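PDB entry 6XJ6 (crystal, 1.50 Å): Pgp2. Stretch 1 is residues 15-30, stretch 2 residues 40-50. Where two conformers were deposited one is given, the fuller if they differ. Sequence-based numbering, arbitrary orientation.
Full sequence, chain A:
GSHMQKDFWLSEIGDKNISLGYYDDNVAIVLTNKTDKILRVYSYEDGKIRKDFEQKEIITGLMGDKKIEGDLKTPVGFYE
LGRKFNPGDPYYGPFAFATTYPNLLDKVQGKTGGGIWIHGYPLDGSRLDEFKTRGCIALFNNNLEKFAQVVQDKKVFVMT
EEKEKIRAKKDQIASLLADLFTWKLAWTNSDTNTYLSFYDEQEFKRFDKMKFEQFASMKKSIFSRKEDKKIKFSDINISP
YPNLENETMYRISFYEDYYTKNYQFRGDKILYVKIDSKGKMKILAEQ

Stretch 1, residues 15-30: DKNISLGYYDDNVAIV
Stretch 2 (40-50) RVYSYEDGKIR

Tyr44 is the apolar centre of the contact, which buries 886 Å² in all, and it buries more area than any other residue. With chi1 t (175°) and chi2 -81°, its ring reaches into the segment 17-25, and Tyr23 (chi1 m, chi2 -84°) directs a ring edge at its face: centroids 5.1 Å apart, planes at 74°, Tyr23 CB 3.7 Å from Tyr44 CE1. Val27 CG2 (chi1 m) and Ile29 CD1 (chi1 m, chi2 101°) pack 3.9 and 4.1 Å from Tyr44 CB; both side chains are buried and offer only carbon surface. A tyrosine suits this place because its hydroxyl can remain hydrated: one water lies 2.7 Å from Tyr44 OH and donates to Tyr23 O at 2.9 Å.

Beneath these side chains, strands 27-30 and 40-45 run antiparallel at 157°, pairing Val27 with Tyr44, Ala28 with Ser43, Ile29 with Tyr42 and Val30 with Val41. Extended backbones, mostly near phi/psi -120/135 (Val27 -144/167, Val30 -91/107), alternate the side chains: Val27, Ile29, Tyr42 and Tyr44 share one face; Ala28, Val30, Val41 and Ser43 the other, where Val30 CG2 meets Val41 CG2 at 4.1 Å. Val27 N donates to Tyr44 O (3.3 Å) and Tyr44 N to Val27 O (2.8 Å); Ile29 N donates to Tyr42 O (2.7 Å) and Tyr42 N to Ile29 O (2.9 Å).

Farther out, buried, apolar Leu20 (m, t), in the type I turn Ile18-Gly21, places CD1 3.5 Å from Tyr42 CD2 (chi1 m, chi2 -85°) and 4.3 Å from Ile49 CD1.

At the polar edge, the type I' turn Glu45-Lys48 puts Gly47 at phi/psi 84/5, where a CB would be jammed against the preceding carbonyl and lie 2.4 Å from Lys16 CG. Gly47 O accepts from Asn17 N (2.8 Å). Asn17 (chi1 t) turns OD1 back to Ser19 N (3.0 Å) and Ser19 OG (2.7 Å). A second water donates to Asn26 OD1 (2.9 Å) and accepts from Asp46 N (2.8 Å), bridging the stretches.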

# COMPACT_ATOMS: atom_id res chain seq x y z
N ASP A 15 -21.52 8.48 1.27
CA ASP A 15 -21.09 9.05 2.54
C ASP A 15 -20.16 8.12 3.31
O ASP A 15 -19.96 8.31 4.51
CB ASP A 15 -22.30 9.42 3.39
CG ASP A 15 -23.15 10.49 2.75
OD1 ASP A 15 -22.59 11.31 1.98
OD2 ASP A 15 -24.36 10.52 3.01
N LYS A 16 -19.58 7.12 2.64
CA LYS A 16 -18.69 6.19 3.32
C LYS A 16 -17.45 6.90 3.84
O LYS A 16 -16.98 7.88 3.26
CB LYS A 16 -18.27 5.08 2.35
CG LYS A 16 -19.41 4.17 1.97
CD LYS A 16 -19.07 3.28 0.80
CE LYS A 16 -20.32 2.60 0.23
NZ LYS A 16 -21.37 3.55 -0.24
N ASN A 17 -16.93 6.39 4.96
CA ASN A 17 -15.67 6.88 5.51
C ASN A 17 -14.55 6.17 4.75
O ASN A 17 -14.23 5.01 5.04
CB ASN A 17 -15.60 6.60 7.00
CG ASN A 17 -14.34 7.16 7.62
OD1 ASN A 17 -13.37 7.47 6.92
ND2 ASN A 17 -14.33 7.28 8.94
N ILE A 18 -13.98 6.87 3.78
CA ILE A 18 -12.89 6.34 2.97
C ILE A 18 -11.55 6.93 3.38
O ILE A 18 -10.56 6.80 2.65
CB ILE A 18 -13.17 6.50 1.47
CG1 ILE A 18 -13.59 7.93 1.10
CG2 ILE A 18 -14.25 5.52 1.04
CD1 ILE A 18 -12.55 9.01 1.33
N SER A 19 -11.48 7.54 4.56
CA SER A 19 -10.28 8.28 4.96
C SER A 19 -9.05 7.39 5.07
O SER A 19 -7.92 7.88 4.91
CB SER A 19 -10.54 9.02 6.28
OG SER A 19 -10.80 8.11 7.33
N LEU A 20 -9.23 6.11 5.39
CA LEU A 20 -8.11 5.16 5.42
C LEU A 20 -8.10 4.26 4.19
O LEU A 20 -7.37 3.25 4.19
CB LEU A 20 -8.15 4.33 6.69
CG LEU A 20 -8.05 5.13 7.99
CD1 LEU A 20 -8.12 4.20 9.20
CD2 LEU A 20 -6.78 5.98 8.03
N GLY A 21 -8.85 4.61 3.17
CA GLY A 21 -8.95 3.83 1.95
C GLY A 21 -10.38 3.41 1.66
O GLY A 21 -11.27 3.48 2.51
N TYR A 22 -10.57 2.94 0.43
CA TYR A 22 -11.83 2.42 -0.07
C TYR A 22 -11.57 0.97 -0.47
O TYR A 22 -10.74 0.72 -1.35
CB TYR A 22 -12.27 3.26 -1.26
CG TYR A 22 -13.60 2.95 -1.91
CD1 TYR A 22 -14.75 2.75 -1.16
CD2 TYR A 22 -13.71 2.92 -3.30
CE1 TYR A 22 -15.96 2.49 -1.78
CE2 TYR A 22 -14.92 2.67 -3.92
CZ TYR A 22 -16.04 2.46 -3.16
OH TYR A 22 -17.24 2.20 -3.78
N TYR A 23 -12.24 0.03 0.20
CA TYR A 23 -11.93 -1.39 0.09
C TYR A 23 -13.14 -2.17 -0.38
O TYR A 23 -14.27 -1.93 0.05
CB TYR A 23 -11.44 -1.93 1.44
CG TYR A 23 -10.22 -1.18 1.91
CD1 TYR A 23 -8.96 -1.54 1.47
CD2 TYR A 23 -10.33 -0.07 2.75
CE1 TYR A 23 -7.85 -0.85 1.86
CE2 TYR A 23 -9.20 0.64 3.15
CZ TYR A 23 -7.97 0.24 2.69
OH TYR A 23 -6.81 0.91 3.04
N ASP A 24 -12.89 -3.16 -1.24
CA ASP A 24 -13.98 -3.95 -1.79
C ASP A 24 -14.63 -4.84 -0.73
O ASP A 24 -15.83 -5.11 -0.81
CB ASP A 24 -13.48 -4.79 -2.96
CG ASP A 24 -14.60 -5.50 -3.67
OD1 ASP A 24 -15.40 -4.83 -4.35
OD2 ASP A 24 -14.69 -6.73 -3.54
N ASP A 25 -13.86 -5.28 0.26
CA ASP A 25 -14.38 -6.11 1.35
C ASP A 25 -13.76 -5.63 2.66
O ASP A 25 -13.00 -4.66 2.69
CB ASP A 25 -14.12 -7.60 1.07
CG ASP A 25 -14.86 -8.52 2.02
OD1 ASP A 25 -16.04 -8.24 2.35
OD2 ASP A 25 -14.26 -9.53 2.45
N ASN A 26 -14.10 -6.32 3.75
CA ASN A 26 -13.66 -5.92 5.08
C ASN A 26 -12.16 -6.09 5.23
O ASN A 26 -11.58 -7.10 4.81
CB ASN A 26 -14.35 -6.79 6.13
CG ASN A 26 -15.83 -6.52 6.23
OD1 ASN A 26 -16.39 -5.72 5.47
ND2 ASN A 26 -16.49 -7.19 7.17
N VAL A 27 -11.53 -5.11 5.87
CA VAL A 27 -10.10 -5.12 6.15
C VAL A 27 -9.87 -4.48 7.51
O VAL A 27 -10.75 -3.84 8.08
CB VAL A 27 -9.27 -4.38 5.06
CG1 VAL A 27 -9.53 -4.97 3.68
CG2 VAL A 27 -9.55 -2.88 5.07
N ALA A 28 -8.66 -4.65 8.01
CA ALA A 28 -8.17 -3.90 9.15
C ALA A 28 -6.97 -3.08 8.70
O ALA A 28 -6.19 -3.53 7.85
CB ALA A 28 -7.76 -4.82 10.30
N ILE A 29 -6.83 -1.89 9.27
CA ILE A 29 -5.70 -1.01 8.98
C ILE A 29 -4.97 -0.73 10.28
O ILE A 29 -5.56 -0.18 11.22
CB ILE A 29 -6.15 0.30 8.32
CG1 ILE A 29 -6.94 0.02 7.04
CG2 ILE A 29 -4.93 1.16 8.03
CD1 ILE A 29 -8.43 0.15 7.22
N VAL A 30 -3.69 -1.08 10.33
CA VAL A 30 -2.81 -0.76 11.45
C VAL A 30 -2.16 0.57 11.12
O VAL A 30 -1.29 0.64 10.24
CB VAL A 30 -1.75 -1.86 11.64
CG1 VAL A 30 -0.81 -1.52 12.79
CG2 VAL A 30 -2.41 -3.21 11.86
N ARG A 40 -2.81 2.48 16.16
CA ARG A 40 -4.22 2.14 16.26
C ARG A 40 -4.54 1.10 15.21
O ARG A 40 -3.90 1.05 14.15
CB ARG A 40 -5.10 3.39 16.05
CG ARG A 40 -5.02 4.38 17.19
CD ARG A 40 -5.55 5.76 16.84
NE ARG A 40 -5.62 6.58 18.04
CZ ARG A 40 -5.62 7.92 18.06
NH1 ARG A 40 -5.57 8.61 16.93
NH2 ARG A 40 -5.69 8.55 19.22
N VAL A 41 -5.49 0.23 15.51
CA VAL A 41 -6.03 -0.70 14.53
C VAL A 41 -7.48 -0.33 14.27
O VAL A 41 -8.29 -0.23 15.20
CB VAL A 41 -5.92 -2.17 14.97
CG1 VAL A 41 -6.40 -3.08 13.84
CG2 VAL A 41 -4.49 -2.52 15.34
N TYR A 42 -7.79 -0.12 13.00
CA TYR A 42 -9.14 0.22 12.58
C TYR A 42 -9.69 -0.89 11.71
O TYR A 42 -9.00 -1.41 10.84
CB TYR A 42 -9.13 1.49 11.74
CG TYR A 42 -8.79 2.73 12.51
CD1 TYR A 42 -9.77 3.43 13.21
CD2 TYR A 42 -7.49 3.22 12.53
CE1 TYR A 42 -9.46 4.58 13.90
CE2 TYR A 42 -7.18 4.37 13.23
CZ TYR A 42 -8.16 5.04 13.91
OH TYR A 42 -7.84 6.19 14.61
N SER A 43 -10.94 -1.26 11.96
CA SER A 43 -11.67 -2.14 11.07
C SER A 43 -12.47 -1.29 10.09
O SER A 43 -13.02 -0.25 10.45
CB SER A 43 -12.63 -3.04 11.86
OG SER A 43 -13.59 -2.28 12.55
N TYR A 44 -12.51 -1.74 8.84
CA TYR A 44 -13.29 -1.10 7.79
C TYR A 44 -14.33 -2.11 7.34
O TYR A 44 -13.98 -3.22 6.93
CB TYR A 44 -12.38 -0.74 6.61
CG TYR A 44 -13.09 -0.18 5.39
CD1 TYR A 44 -13.70 -1.02 4.47
CD2 TYR A 44 -13.12 1.18 5.14
CE1 TYR A 44 -14.32 -0.52 3.34
CE2 TYR A 44 -13.73 1.70 4.02
CZ TYR A 44 -14.33 0.84 3.12
OH TYR A 44 -14.95 1.36 2.01
N GLU A 45 -15.60 -1.72 7.42
CA GLU A 45 -16.72 -2.55 6.96
C GLU A 45 -17.65 -1.66 6.14
O GLU A 45 -18.38 -0.84 6.71
CB GLU A 45 -17.45 -3.15 8.15
CG GLU A 45 -16.59 -4.05 9.01
CD GLU A 45 -17.35 -4.63 10.19
OE1 GLU A 45 -18.59 -4.46 10.25
OE2 GLU A 45 -16.70 -5.27 11.05
N ASP A 46 -17.59 -1.79 4.82
CA ASP A 46 -18.47 -1.06 3.90
C ASP A 46 -18.51 0.44 4.24
O ASP A 46 -19.57 1.06 4.30
CB ASP A 46 -19.87 -1.67 3.86
CG ASP A 46 -20.78 -0.98 2.85
OD1 ASP A 46 -21.90 -0.54 3.23
OD2 ASP A 46 -20.38 -0.85 1.68
N GLY A 47 -17.34 1.01 4.46
CA GLY A 47 -17.25 2.44 4.69
C GLY A 47 -17.51 2.88 6.11
O GLY A 47 -17.56 4.09 6.37
N LYS A 48 -17.70 1.94 7.04
CA LYS A 48 -17.77 2.25 8.45
C LYS A 48 -16.44 1.87 9.09
O LYS A 48 -15.97 0.75 8.92
CB LYS A 48 -18.90 1.47 9.13
CG LYS A 48 -20.29 1.86 8.66
CD LYS A 48 -21.05 0.64 8.13
CE LYS A 48 -21.27 -0.42 9.20
NZ LYS A 48 -21.70 -1.72 8.61
N ILE A 49 -15.85 2.82 9.81
CA ILE A 49 -14.57 2.62 10.49
C ILE A 49 -14.84 2.48 11.98
O ILE A 49 -15.64 3.22 12.55
CB ILE A 49 -13.63 3.81 10.22
CG1 ILE A 49 -13.13 3.76 8.76
CG2 ILE A 49 -12.45 3.83 11.21
CD1 ILE A 49 -12.09 2.70 8.48
N ARG A 50 -14.15 1.53 12.61
CA ARG A 50 -14.24 1.33 14.05
C ARG A 50 -12.84 1.13 14.60
O ARG A 50 -12.07 0.33 14.05
CB ARG A 50 -15.11 0.11 14.37
CG ARG A 50 -15.46 -0.03 15.84
CD ARG A 50 -16.47 -1.15 16.05
NE ARG A 50 -15.82 -2.43 16.35
CZ ARG A 50 -16.04 -3.17 17.44
NH1 ARG A 50 -16.90 -2.78 18.37
NH2 ARG A 50 -15.39 -4.31 17.59
O HOH W 1 -16.90 5.51 10.07
O HOH W 2 -16.54 -0.30 0.67
O HOH W 3 -16.06 -3.65 3.48